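Local coordinates for protein proteasome accessory factor B/C (PafBC) (Paenarthrobacter aurescens, PDB 6SJ9) that regulates transcription in the bacterial DNA damage response, probably binding DNA through winged helix-turn-helix domains that are joined in one chain to WYL and WCX domains, at residues 181-186 with 195-200; 246-251 with 277-282; 503-508 with 555-560. All blocks are in the same frame, centred on the assembly; numbering follows the deposited sequence.

The three contacts show how one principle, the pairing of antiparallel strands, serves several domains of one chain. Along the sequence they follow in series: interaction 1 in the first WYL domain, interaction 2 in the first WCX domain, and interaction 3 in the second WYL domain. Each belongs to a different sheet, and none touches another. The centres of interactions 1 and 2 lie about 35 Å apart, those of 2 and 3 about 53 Å, and those of 1 and 3, on opposite sides of the chain's centre, about 60 Å. The WYL-WCX order recurs along the chain, and each contact pairs strands within its own domain, though strand 404-407 of the helix-turn-helix region extends the sheet of interaction 1.

Interaction 1: residues 181-186 with 195-200; sequences EPWGLG and VGLDRG
Trp183 and Gly184 both direct their backbone N-H groups at the carbonyl oxygen of Val195, a classic beta bulge in the hairpin formed by strands 175-188 and 191-198 of the first WYL domain. Trp183 N lies 2.8 Å from Val195 O, in the carbonyl plane and on a lone pair; Gly184 N reaches the same oxygen at 3.0 Å, tilted somewhat from that plane. Val195 N returns a bond to Gly184 O, and the register slips by one residue.

The bulge leaves the Trp183 side chain pointing toward the partner strand; its CG, anti to the carbonyl carbon (chi1 -61°), carries the indole over the backbone of Gly196 and Leu197. Gly196 CA makes a CH-pi contact 3.9 Å from the centroid of the five-membered ring, 15° off its normal. Farther out, Trp183 CZ2 meets Leu197 CB at 3.6 Å. A CB on Gly196 would clash with Glu181 O.

Beyond the strand end, the bent chain of Arg199 brings NH1 to 2.9 Å from Glu181 OE2 in a salt bridge on the syn side, somewhat out of the carboxylate plane. The carboxylate and guanidinium planes are turned 73° apart, and Glu181 OE1 lies against Leu197 CD2 at 3.6 Å.

In the second shell, the ring of Phe230 meets the indole, Pro182 packs on Ala156 and Met157 of helix 147-159, and Asp198 OD2 forms a salt bridge with Arg178 NH1.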
ATOM      1  N   GLU A 181      23.924  -0.813  20.918  1.00 37.32           N
ATOM      2  CA  GLU A 181      24.603  -0.244  19.775  1.00 36.52           C
ATOM      3  C   GLU A 181      23.996  -0.848  18.509  1.00 36.01           C
ATOM      4  O   GLU A 181      24.189  -2.062  18.251  1.00 36.41           O
ATOM      5  CB  GLU A 181      26.105  -0.540  19.879  1.00 36.88           C
ATOM      6  CG  GLU A 181      26.728   0.089  21.154  1.00 40.86           C
ATOM      7  CD  GLU A 181      28.158  -0.361  21.445  1.00 44.57           C
ATOM      8  OE1 GLU A 181      28.739  -1.117  20.627  1.00 48.63           O
ATOM      9  OE2 GLU A 181      28.703   0.038  22.488  1.00 44.13           O
ATOM     10  N   PRO A 182      23.261  -0.079  17.700  1.00 35.29           N
ATOM     11  CA  PRO A 182      22.451  -0.695  16.615  1.00 36.70           C
ATOM     12  C   PRO A 182      23.307  -1.086  15.421  1.00 34.66           C
ATOM     13  O   PRO A 182      24.098  -0.284  14.923  1.00 34.73           O
ATOM     14  CB  PRO A 182      21.461   0.403  16.238  1.00 36.44           C
ATOM     15  CG  PRO A 182      22.248   1.739  16.638  1.00 36.15           C
ATOM     16  CD  PRO A 182      22.954   1.360  17.902  1.00 35.05           C
ATOM     17  N   TRP A 183      23.196  -2.354  15.006  1.00 36.91           N
ATOM     18  CA  TRP A 183      23.905  -2.859  13.825  1.00 38.99           C
ATOM     19  C   TRP A 183      23.029  -2.932  12.594  1.00 42.06           C
ATOM     20  O   TRP A 183      23.519  -2.770  11.464  1.00 41.80           O
ATOM     21  CB  TRP A 183      24.466  -4.244  14.057  1.00 37.74           C
ATOM     22  CG  TRP A 183      25.458  -4.342  15.159  1.00 38.64           C
ATOM     23  CD1 TRP A 183      25.984  -3.332  15.903  1.00 37.35           C
ATOM     24  CD2 TRP A 183      26.047  -5.558  15.653  1.00 41.15           C
ATOM     25  NE1 TRP A 183      26.895  -3.849  16.825  1.00 37.43           N
ATOM     26  CE2 TRP A 183      26.920  -5.216  16.698  1.00 38.35           C
ATOM     27  CE3 TRP A 183      25.901  -6.902  15.315  1.00 45.64           C
ATOM     28  CZ2 TRP A 183      27.671  -6.176  17.398  1.00 39.67           C
ATOM     29  CZ3 TRP A 183      26.641  -7.850  16.025  1.00 49.32           C
ATOM     30  CH2 TRP A 183      27.518  -7.473  17.042  1.00 45.54           C
ATOM     31  N   GLY A 184      21.747  -3.186  12.777  1.00 42.65           N
ATOM     32  CA  GLY A 184      20.894  -3.299  11.618  1.00 44.89           C
ATOM     33  C   GLY A 184      19.439  -3.448  11.983  1.00 42.23           C
ATOM     34  O   GLY A 184      19.084  -3.786  13.115  1.00 46.78           O
ATOM     35  N   LEU A 185      18.610  -3.106  11.016  1.00 36.45           N
ATOM     36  CA  LEU A 185      17.197  -3.383  11.014  1.00 39.37           C
ATOM     37  C   LEU A 185      16.903  -4.479   9.996  1.00 40.98           C
ATOM     38  O   LEU A 185      17.567  -4.587   8.957  1.00 44.64           O
ATOM     39  CB  LEU A 185      16.410  -2.136  10.665  1.00 41.03           C
ATOM     40  CG  LEU A 185      16.418  -1.014  11.704  1.00 40.93           C
ATOM     41  CD1 LEU A 185      16.030   0.239  11.015  1.00 39.62           C
ATOM     42  CD2 LEU A 185      15.399  -1.343  12.805  1.00 38.87           C
ATOM     43  N   GLY A 186      15.871  -5.258  10.263  1.00 40.36           N
ATOM     44  CA  GLY A 186      15.603  -6.390   9.400  1.00 44.27           C
ATOM     45  C   GLY A 186      14.158  -6.826   9.466  1.00 50.13           C
ATOM     46  O   GLY A 186      13.451  -6.582  10.452  1.00 53.88           O
ATOM     47  N   VAL A 195      18.840  -5.496  15.313  1.00 38.68           N
ATOM     48  CA  VAL A 195      19.931  -6.310  15.829  1.00 39.55           C
ATOM     49  C   VAL A 195      21.045  -5.359  16.223  1.00 39.15           C
ATOM     50  O   VAL A 195      21.294  -4.360  15.533  1.00 39.81           O
ATOM     51  CB  VAL A 195      20.442  -7.394  14.845  1.00 45.82           C
ATOM     52  CG1 VAL A 195      20.955  -6.762  13.597  1.00 52.62           C
ATOM     53  CG2 VAL A 195      21.590  -8.171  15.485  1.00 42.21           C
ATOM     54  N   GLY A 196      21.687  -5.641  17.359  1.00 40.21           N
ATOM     55  CA  GLY A 196      22.785  -4.792  17.769  1.00 38.32           C
ATOM     56  C   GLY A 196      23.474  -5.396  18.974  1.00 43.96           C
ATOM     57  O   GLY A 196      23.084  -6.462  19.473  1.00 42.04           O
ATOM     58  N   LEU A 197      24.564  -4.728  19.394  1.00 42.50           N
ATOM     59  CA  LEU A 197      25.294  -5.166  20.583  1.00 44.29           C
ATOM     60  C   LEU A 197      24.561  -4.620  21.814  1.00 43.98           C
ATOM     61  O   LEU A 197      24.488  -3.405  22.026  1.00 42.44           O
ATOM     62  CB  LEU A 197      26.744  -4.686  20.517  1.00 43.00           C
ATOM     63  CG  LEU A 197      27.625  -5.015  21.736  1.00 41.47           C
ATOM     64  CD1 LEU A 197      27.661  -6.529  21.815  1.00 42.22           C
ATOM     65  CD2 LEU A 197      29.062  -4.554  21.539  1.00 42.49           C
ATOM     66  N   ASP A 198      23.992  -5.508  22.612  1.00 46.83           N
ATOM     67  CA  ASP A 198      23.378  -5.132  23.873  1.00 47.60           C
ATOM     68  C   ASP A 198      24.486  -4.998  24.907  1.00 50.37           C
ATOM     69  O   ASP A 198      25.091  -5.996  25.286  1.00 49.54           O
ATOM     70  CB  ASP A 198      22.384  -6.210  24.289  1.00 51.68           C
ATOM     71  CG  ASP A 198      21.586  -5.836  25.526  1.00 49.66           C
ATOM     72  OD1 ASP A 198      22.195  -5.381  26.515  1.00 51.96           O
ATOM     73  OD2 ASP A 198      20.352  -6.038  25.517  1.00 49.51           O
ATOM     74  N   ARG A 199      24.773  -3.770  25.351  1.00 54.12           N
ATOM     75  CA  ARG A 199      25.885  -3.559  26.268  1.00 54.20           C
ATOM     76  C   ARG A 199      25.563  -4.089  27.647  1.00 62.72           C
ATOM     77  O   ARG A 199      26.495  -4.368  28.402  1.00 62.92           O
ATOM     78  CB  ARG A 199      26.276  -2.087  26.365  1.00 50.92           C
ATOM     79  CG  ARG A 199      26.857  -1.528  25.127  1.00 47.92           C
ATOM     80  CD  ARG A 199      27.908  -2.427  24.516  1.00 48.01           C
ATOM     81  NE  ARG A 199      29.040  -2.725  25.377  1.00 48.54           N
ATOM     82  CZ  ARG A 199      30.278  -2.258  25.170  1.00 47.23           C
ATOM     83  NH1 ARG A 199      30.525  -1.481  24.130  1.00 44.27           N
ATOM     84  NH2 ARG A 199      31.271  -2.573  25.997  1.00 45.82           N
ATOM     85  N   GLY A 200      24.268  -4.212  27.989  1.00 68.00           N
ATOM     86  CA  GLY A 200      23.892  -4.804  29.270  1.00 74.35           C
ATOM     87  C   GLY A 200      24.193  -6.290  29.356  1.00 77.17           C
ATOM     88  O   GLY A 200      24.601  -6.793  30.409  1.00 80.46           O
TER

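Interaction 2: residues 246-251 with 277-282; sequences QATLVI and RITVDF
Arg277 packs across Thr248, its side chain running out past Leu249 on the way. Its CB lies 4.1 Å from Leu249 O, and CG, anti to the backbone N (chi1 180°), remains close to that carbonyl while also approaching the methyl of Thr248. The chain stays extended to NE, which is 3.6 Å from Thr248 CG2. The same methyl then sits over one face of the guanidinium, offset toward its rim, with Arg277 NH1 3.5 Å from Thr248 CG2. This is carbon packed on a flat cationic group.

Thr279 and Gln246 continue the same face of the sheet: the Gln246 amide crosses beside the threonine methyl, NE2 lying 3.6 Å from Thr279 CG2, while Thr279 OG1 is hydrogen-bonded to Thr264 and Ser265 of the neighbouring strand.

The two segments are the inner strands of the four-stranded antiparallel sheet of the first WCX domain, whose order 2-3-1-4 and intervening helices mark a ferredoxin-like fold. Paired backbone bonds link Ala247 with Val280 and Leu249 with Ile278; Ala247 N to Val280 O, at 2.8 Å, is nearly straight (176°).

The other face is apolar and turned to the helices. Phe282 CE1 lies 3.7 Å from Ala247 CB, with Leu288 of helix 285-294 touching both residues. Leu249 CD1 and Val280 CG2 meet where their side chains cross at about a right angle. At the far end Ile251 CD1 and Ile278 CD1 are 3.8 Å apart, and Leu259 of helix 257-261 packs on both isoleucines.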
ATOM      1  N   GLN A 246      -3.746 -19.242  18.737  1.00 74.32           N
ATOM      2  CA  GLN A 246      -5.157 -19.117  18.367  1.00 71.52           C
ATOM      3  C   GLN A 246      -5.874 -18.069  19.207  1.00 69.01           C
ATOM      4  O   GLN A 246      -5.789 -18.090  20.437  1.00 71.93           O
ATOM      5  CB  GLN A 246      -5.906 -20.437  18.534  1.00 76.48           C
ATOM      6  CG  GLN A 246      -7.389 -20.360  18.156  1.00 78.65           C
ATOM      7  CD  GLN A 246      -8.065 -21.743  18.035  1.00 80.72           C
ATOM      8  OE1 GLN A 246      -7.821 -22.497  17.086  1.00 81.26           O
ATOM      9  NE2 GLN A 246      -8.906 -22.073  19.014  1.00 80.16           N
ATOM     10  N   ALA A 247      -6.569 -17.154  18.532  1.00 66.19           N
ATOM     11  CA  ALA A 247      -7.388 -16.128  19.159  1.00 65.17           C
ATOM     12  C   ALA A 247      -8.872 -16.482  19.056  1.00 67.22           C
ATOM     13  O   ALA A 247      -9.312 -17.085  18.076  1.00 66.07           O
ATOM     14  CB  ALA A 247      -7.124 -14.769  18.498  1.00 59.54           C
ATOM     15  N   THR A 248      -9.647 -16.085  20.071  1.00 68.32           N
ATOM     16  CA  THR A 248     -11.094 -16.287  20.096  1.00 71.90           C
ATOM     17  C   THR A 248     -11.758 -14.915  20.170  1.00 75.25           C
ATOM     18  O   THR A 248     -11.512 -14.145  21.110  1.00 72.71           O
ATOM     19  CB  THR A 248     -11.516 -17.169  21.269  1.00 77.10           C
ATOM     20  OG1 THR A 248     -10.719 -18.360  21.278  1.00 80.34           O
ATOM     21  CG2 THR A 248     -12.975 -17.588  21.133  1.00 79.18           C
ATOM     22  N   LEU A 249     -12.576 -14.602  19.165  1.00 76.01           N
ATOM     23  CA  LEU A 249     -13.107 -13.264  18.983  1.00 69.88           C
ATOM     24  C   LEU A 249     -14.618 -13.320  18.827  1.00 73.79           C
ATOM     25  O   LEU A 249     -15.154 -14.229  18.180  1.00 76.44           O
ATOM     26  CB  LEU A 249     -12.484 -12.591  17.754  1.00 59.35           C
ATOM     27  CG  LEU A 249     -10.959 -12.597  17.666  1.00 59.07           C
ATOM     28  CD1 LEU A 249     -10.529 -11.961  16.338  1.00 53.20           C
ATOM     29  CD2 LEU A 249     -10.285 -11.906  18.864  1.00 56.01           C
ATOM     30  N   VAL A 250     -15.299 -12.354  19.438  1.00 75.01           N
ATOM     31  CA  VAL A 250     -16.712 -12.097  19.187  1.00 76.61           C
ATOM     32  C   VAL A 250     -16.799 -10.832  18.351  1.00 72.46           C
ATOM     33  O   VAL A 250     -16.335  -9.775  18.789  1.00 69.41           O
ATOM     34  CB  VAL A 250     -17.510 -11.953  20.490  1.00 77.79           C
ATOM     35  CG1 VAL A 250     -18.896 -11.488  20.168  1.00 81.03           C
ATOM     36  CG2 VAL A 250     -17.550 -13.270  21.241  1.00 76.43           C
ATOM     37  N   ILE A 251     -17.440 -10.933  17.184  1.00 72.31           N
ATOM     38  CA  ILE A 251     -17.531  -9.857  16.204  1.00 71.41           C
ATOM     39  C   ILE A 251     -18.979  -9.655  15.764  1.00 76.36           C
ATOM     40  O   ILE A 251     -19.781 -10.592  15.752  1.00 79.57           O
ATOM     41  CB  ILE A 251     -16.666 -10.145  14.961  1.00 71.68           C
ATOM     42  CG1 ILE A 251     -17.153 -11.417  14.271  1.00 73.45           C
ATOM     43  CG2 ILE A 251     -15.208 -10.310  15.333  1.00 70.72           C
ATOM     44  CD1 ILE A 251     -16.411 -11.704  12.992  1.00 73.09           C
ATOM     45  N   ARG A 277     -18.889 -15.809  16.859  1.00 91.46           N
ATOM     46  CA  ARG A 277     -17.680 -16.165  17.582  1.00 91.97           C
ATOM     47  C   ARG A 277     -16.761 -16.864  16.590  1.00 87.67           C
ATOM     48  O   ARG A 277     -17.090 -17.944  16.096  1.00 88.59           O
ATOM     49  CB  ARG A 277     -18.022 -17.051  18.785  1.00 97.62           C
ATOM     50  CG  ARG A 277     -16.861 -17.507  19.634  1.00102.46           C
ATOM     51  CD  ARG A 277     -17.354 -18.506  20.666  1.00109.93           C
ATOM     52  NE  ARG A 277     -16.339 -18.888  21.651  1.00113.95           N
ATOM     53  CZ  ARG A 277     -15.613 -20.002  21.618  1.00116.01           C
ATOM     54  NH1 ARG A 277     -14.731 -20.240  22.586  1.00117.19           N
ATOM     55  NH2 ARG A 277     -15.755 -20.872  20.626  1.00116.15           N
ATOM     56  N   ILE A 278     -15.600 -16.265  16.314  1.00 82.08           N
ATOM     57  CA  ILE A 278     -14.644 -16.850  15.383  1.00 74.78           C
ATOM     58  C   ILE A 278     -13.327 -17.087  16.098  1.00 74.67           C
ATOM     59  O   ILE A 278     -13.017 -16.466  17.116  1.00 76.19           O
ATOM     60  CB  ILE A 278     -14.399 -15.976  14.134  1.00 67.05           C
ATOM     61  CG1 ILE A 278     -13.758 -14.637  14.530  1.00 60.03           C
ATOM     62  CG2 ILE A 278     -15.649 -15.794  13.357  1.00 64.90           C
ATOM     63  CD1 ILE A 278     -13.252 -13.820  13.343  1.00 58.93           C
ATOM     64  N   THR A 279     -12.523 -17.958  15.499  1.00 72.60           N
ATOM     65  CA  THR A 279     -11.138 -18.161  15.881  1.00 71.91           C
ATOM     66  C   THR A 279     -10.258 -17.765  14.707  1.00 70.86           C
ATOM     67  O   THR A 279     -10.641 -17.935  13.546  1.00 71.30           O
ATOM     68  CB  THR A 279     -10.873 -19.630  16.287  1.00 78.31           C
ATOM     69  OG1 THR A 279     -11.446 -20.514  15.314  1.00 82.82           O
ATOM     70  CG2 THR A 279     -11.525 -19.950  17.625  1.00 79.82           C
ATOM     71  N   VAL A 280      -9.126 -17.132  15.011  1.00 67.86           N
ATOM     72  CA  VAL A 280      -8.169 -16.728  13.997  1.00 62.51           C
ATOM     73  C   VAL A 280      -6.776 -17.074  14.511  1.00 62.51           C
ATOM     74  O   VAL A 280      -6.518 -17.093  15.722  1.00 62.09           O
ATOM     75  CB  VAL A 280      -8.260 -15.235  13.621  1.00 62.42           C
ATOM     76  CG1 VAL A 280      -9.651 -14.870  13.189  1.00 62.26           C
ATOM     77  CG2 VAL A 280      -7.792 -14.358  14.762  1.00 65.20           C
ATOM     78  N   ASP A 281      -5.897 -17.408  13.579  1.00 61.73           N
ATOM     79  CA  ASP A 281      -4.515 -17.690  13.907  1.00 64.51           C
ATOM     80  C   ASP A 281      -3.716 -16.407  13.832  1.00 66.04           C
ATOM     81  O   ASP A 281      -3.873 -15.622  12.895  1.00 65.45           O
ATOM     82  CB  ASP A 281      -3.927 -18.732  12.956  1.00 63.15           C
ATOM     83  CG  ASP A 281      -4.551 -20.119  13.141  1.00 66.76           C
ATOM     84  OD1 ASP A 281      -4.748 -20.523  14.308  1.00 69.33           O
ATOM     85  OD2 ASP A 281      -4.861 -20.785  12.127  1.00 68.03           O
ATOM     86  N   PHE A 282      -2.842 -16.210  14.813  1.00 67.93           N
ATOM     87  CA  PHE A 282      -1.912 -15.093  14.792  1.00 69.37           C
ATOM     88  C   PHE A 282      -0.628 -15.590  15.430  1.00 76.05           C
ATOM     89  O   PHE A 282      -0.630 -16.597  16.146  1.00 79.93           O
ATOM     90  CB  PHE A 282      -2.463 -13.883  15.546  1.00 64.74           C
ATOM     91  CG  PHE A 282      -2.483 -14.074  17.047  1.00 67.48           C
ATOM     92  CD1 PHE A 282      -3.461 -14.839  17.642  1.00 68.01           C
ATOM     93  CD2 PHE A 282      -1.545 -13.443  17.861  1.00 67.71           C
ATOM     94  CE1 PHE A 282      -3.486 -15.013  19.019  1.00 72.09           C
ATOM     95  CE2 PHE A 282      -1.574 -13.597  19.242  1.00 68.16           C
ATOM     96  CZ  PHE A 282      -2.541 -14.380  19.822  1.00 71.34           C
TER

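Interaction 3: residues 503-508 with 555-560; sequences RQLRLR and ESLEPN
A classic beta bulge, with Glu555 and Ser556 both facing Arg508, opens the pairing of the first and last strands of the five-stranded sheet in the second WYL domain, an arrangement consistent with its Sm-like fold. Glu555 N donates to Arg508 O at 2.8 Å, and Ser556 N reaches the same oxygen only weakly, while Arg508 N donates to Ser556 O. Arg506 and Glu558 then exchange backbone bonds. A water donates to Arg506 O at 2.8 Å and also hydrogen-bonds to Ser556 OG, tying the side chain to the opposite strand.

One face is apolar: Leu557 CD2 touches Leu507 CD1 at 3.6 Å and also approaches Leu505 CD1, while Ala491 and Ile495 of helix 489-501 cover Leu557. Arg508, on the other face with Ser556, lies side by side with the Glu555 side chain, their charged groups nearly coplanar (8° apart). Arg508 NH1 and Glu555 OE2 remain 4.1 Å apart, beyond a salt bridge, and the guanidinium pairs instead through NE with Glu519, which also holds Arg506.

At the other end Asn560 ND2 donates to Gln504 OE1 at 2.8 Å in an almost straight bond (175°), on a lone pair, and more weakly to Asp521. Gln504 NE2 is in turn bound to Asp523. An alanine in place of Asn560 would probably leave Gln504 OE1 without this donor. Because the donor lies in the carbonyl plane of Gln504 and the acceptor in the amide plane of Asn560, with the amides turned 61° apart, the bond likely restricts how either group can rotate.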
ATOM      1  N   ARG A 503      -8.841  22.315 -25.299  1.00 35.56           N
ATOM      2  CA  ARG A 503      -9.890  23.241 -24.821  1.00 38.83           C
ATOM      3  C   ARG A 503     -10.085  23.163 -23.309  1.00 38.92           C
ATOM      4  O   ARG A 503     -10.252  22.073 -22.740  1.00 37.14           O
ATOM      5  CB  ARG A 503     -11.267  22.957 -25.461  1.00 34.06           C
ATOM      6  CG  ARG A 503     -11.262  22.941 -26.988  1.00 35.58           C
ATOM      7  CD  ARG A 503     -12.670  22.727 -27.575  1.00 37.31           C
ATOM      8  NE  ARG A 503     -12.504  22.561 -29.007  1.00 38.82           N
ATOM      9  CZ  ARG A 503     -12.353  23.570 -29.876  1.00 41.60           C
ATOM     10  NH1 ARG A 503     -12.401  24.861 -29.477  1.00 34.59           N
ATOM     11  NH2 ARG A 503     -12.118  23.284 -31.154  1.00 41.12           N
ATOM     12  N   GLN A 504     -10.230  24.327 -22.710  1.00 36.32           N
ATOM     13  CA  GLN A 504     -10.655  24.412 -21.324  1.00 39.15           C
ATOM     14  C   GLN A 504     -12.146  24.070 -21.192  1.00 40.80           C
ATOM     15  O   GLN A 504     -12.950  24.288 -22.110  1.00 41.36           O
ATOM     16  CB  GLN A 504     -10.381  25.826 -20.806  1.00 41.18           C
ATOM     17  CG  GLN A 504      -9.813  25.848 -19.464  1.00 46.24           C
ATOM     18  CD  GLN A 504      -9.488  27.240 -18.968  1.00 44.91           C
ATOM     19  OE1 GLN A 504     -10.355  28.068 -18.866  1.00 44.56           O
ATOM     20  NE2 GLN A 504      -8.223  27.482 -18.653  1.00 44.45           N
ATOM     21  N   LEU A 505     -12.524  23.546 -20.027  1.00 37.64           N
ATOM     22  CA  LEU A 505     -13.910  23.176 -19.761  1.00 39.48           C
ATOM     23  C   LEU A 505     -14.417  23.900 -18.526  1.00 35.31           C
ATOM     24  O   LEU A 505     -13.708  24.043 -17.535  1.00 38.62           O
ATOM     25  CB  LEU A 505     -14.064  21.650 -19.550  1.00 37.33           C
ATOM     26  CG  LEU A 505     -13.792  20.786 -20.800  1.00 35.91           C
ATOM     27  CD1 LEU A 505     -13.789  19.300 -20.488  1.00 34.90           C
ATOM     28  CD2 LEU A 505     -14.960  21.009 -21.801  1.00 33.00           C
ATOM     29  N   ARG A 506     -15.656  24.317 -18.596  1.00 35.84           N
ATOM     30  CA  ARG A 506     -16.413  24.703 -17.422  1.00 32.50           C
ATOM     31  C   ARG A 506     -17.081  23.451 -16.866  1.00 34.94           C
ATOM     32  O   ARG A 506     -17.926  22.866 -17.534  1.00 39.37           O
ATOM     33  CB  ARG A 506     -17.505  25.703 -17.776  1.00 33.44           C
ATOM     34  CG  ARG A 506     -18.256  26.283 -16.561  1.00 58.99           C
ATOM     35  CD  ARG A 506     -17.340  27.108 -15.700  1.00 61.17           C
ATOM     36  NE  ARG A 506     -18.064  27.944 -14.731  1.00 63.49           N
ATOM     37  CZ  ARG A 506     -17.464  28.630 -13.770  1.00 56.70           C
ATOM     38  NH1 ARG A 506     -16.138  28.581 -13.674  1.00 48.55           N
ATOM     39  NH2 ARG A 506     -18.188  29.358 -12.919  1.00 62.08           N
ATOM     40  N   LEU A 507     -16.732  23.086 -15.638  1.00 35.45           N
ATOM     41  CA  LEU A 507     -17.198  21.871 -14.989  1.00 36.60           C
ATOM     42  C   LEU A 507     -18.128  22.237 -13.838  1.00 37.80           C
ATOM     43  O   LEU A 507     -17.812  23.114 -13.011  1.00 38.89           O
ATOM     44  CB  LEU A 507     -16.013  21.052 -14.467  1.00 36.60           C
ATOM     45  CG  LEU A 507     -16.373  20.012 -13.421  1.00 35.27           C
ATOM     46  CD1 LEU A 507     -17.227  18.862 -14.046  1.00 35.15           C
ATOM     47  CD2 LEU A 507     -15.035  19.523 -12.796  1.00 34.85           C
ATOM     48  N   ARG A 508     -19.271  21.588 -13.802  1.00 34.50           N
ATOM     49  CA  ARG A 508     -20.176  21.591 -12.655  1.00 40.27           C
ATOM     50  C   ARG A 508     -20.116  20.204 -12.031  1.00 38.63           C
ATOM     51  O   ARG A 508     -20.447  19.219 -12.683  1.00 35.25           O
ATOM     52  CB  ARG A 508     -21.592  21.955 -13.065  1.00 40.96           C
ATOM     53  CG  ARG A 508     -21.706  23.485 -13.319  1.00 44.46           C
ATOM     54  CD  ARG A 508     -23.098  23.742 -13.789  1.00 51.81           C
ATOM     55  NE  ARG A 508     -23.261  25.079 -14.271  1.00 63.59           N
ATOM     56  CZ  ARG A 508     -24.282  25.421 -15.047  1.00 72.05           C
ATOM     57  NH1 ARG A 508     -25.166  24.482 -15.397  1.00 72.72           N
ATOM     58  NH2 ARG A 508     -24.417  26.679 -15.463  1.00 73.57           N
ATOM     59  N   GLU A 555     -21.907  16.950 -13.285  1.00 51.55           N
ATOM     60  CA  GLU A 555     -23.262  17.369 -13.633  1.00 54.73           C
ATOM     61  C   GLU A 555     -23.296  17.914 -15.046  1.00 51.90           C
ATOM     62  O   GLU A 555     -24.179  17.554 -15.820  1.00 51.44           O
ATOM     63  CB  GLU A 555     -23.807  18.420 -12.677  1.00 58.02           C
ATOM     64  CG  GLU A 555     -25.324  18.572 -12.781  1.00 65.28           C
ATOM     65  CD  GLU A 555     -25.752  19.756 -13.622  1.00 73.08           C
ATOM     66  OE1 GLU A 555     -26.802  19.649 -14.296  1.00 78.48           O
ATOM     67  OE2 GLU A 555     -25.060  20.803 -13.600  1.00 74.82           O
ATOM     68  N   SER A 556     -22.311  18.718 -15.430  1.00 46.85           N
ATOM     69  CA  SER A 556     -22.242  19.088 -16.835  1.00 47.53           C
ATOM     70  C   SER A 556     -20.844  19.599 -17.111  1.00 46.27           C
ATOM     71  O   SER A 556     -20.138  20.063 -16.205  1.00 43.50           O
ATOM     72  CB  SER A 556     -23.305  20.143 -17.198  1.00 49.94           C
ATOM     73  OG  SER A 556     -22.954  21.357 -16.601  1.00 50.01           O
ATOM     74  N   LEU A 557     -20.451  19.503 -18.383  1.00 47.14           N
ATOM     75  CA  LEU A 557     -19.161  19.996 -18.860  1.00 48.86           C
ATOM     76  C   LEU A 557     -19.414  20.699 -20.167  1.00 51.00           C
ATOM     77  O   LEU A 557     -20.050  20.109 -21.048  1.00 50.45           O
ATOM     78  CB  LEU A 557     -18.202  18.849 -19.132  1.00 49.70           C
ATOM     79  CG  LEU A 557     -17.564  18.192 -17.944  1.00 50.24           C
ATOM     80  CD1 LEU A 557     -17.049  16.862 -18.396  1.00 53.79           C
ATOM     81  CD2 LEU A 557     -16.422  19.054 -17.551  1.00 49.86           C
ATOM     82  N   GLU A 558     -18.882  21.925 -20.311  1.00 45.50           N
ATOM     83  CA  GLU A 558     -19.020  22.731 -21.492  1.00 46.24           C
ATOM     84  C   GLU A 558     -17.700  23.457 -21.726  1.00 45.31           C
ATOM     85  O   GLU A 558     -17.161  24.097 -20.804  1.00 40.77           O
ATOM     86  CB  GLU A 558     -20.140  23.792 -21.410  1.00 52.72           C
ATOM     87  CG  GLU A 558     -21.376  23.408 -20.640  1.00 70.80           C
ATOM     88  CD  GLU A 558     -22.398  22.631 -21.479  1.00 83.68           C
ATOM     89  OE1 GLU A 558     -22.098  22.333 -22.665  1.00 88.50           O
ATOM     90  OE2 GLU A 558     -23.504  22.317 -20.950  1.00 86.49           O
ATOM     91  N   PRO A 559     -17.277  23.538 -22.975  1.00 45.22           N
ATOM     92  CA  PRO A 559     -16.167  24.433 -23.314  1.00 41.17           C
ATOM     93  C   PRO A 559     -16.508  25.854 -22.888  1.00 36.75           C
ATOM     94  O   PRO A 559     -17.657  26.275 -22.903  1.00 36.40           O
ATOM     95  CB  PRO A 559     -16.070  24.316 -24.839  1.00 42.48           C
ATOM     96  CG  PRO A 559     -16.783  22.967 -25.170  1.00 50.55           C
ATOM     97  CD  PRO A 559     -17.873  22.857 -24.142  1.00 47.59           C
ATOM     98  N   ASN A 560     -15.498  26.597 -22.518  1.00 38.76           N
ATOM     99  CA  ASN A 560     -15.665  28.006 -22.153  1.00 43.02           C
ATOM    100  C   ASN A 560     -14.952  28.905 -23.143  1.00 42.54           C
ATOM    101  O   ASN A 560     -14.727  30.087 -22.863  1.00 37.61           O
ATOM    102  CB  ASN A 560     -15.160  28.291 -20.739  1.00 44.08           C
ATOM    103  CG  ASN A 560     -13.657  28.019 -20.592  1.00 41.25           C
ATOM    104  OD1 ASN A 560     -12.965  27.753 -21.569  1.00 37.76           O
ATOM    105  ND2 ASN A 560     -13.144  28.195 -19.378  1.00 39.42           N
TER
HETATM  106  O   HOH W   1     -12.649  25.945 -24.269  1.00 36.53           O
HETATM  107  O   HOH W   2     -20.656  23.190 -17.357  1.00 43.72           O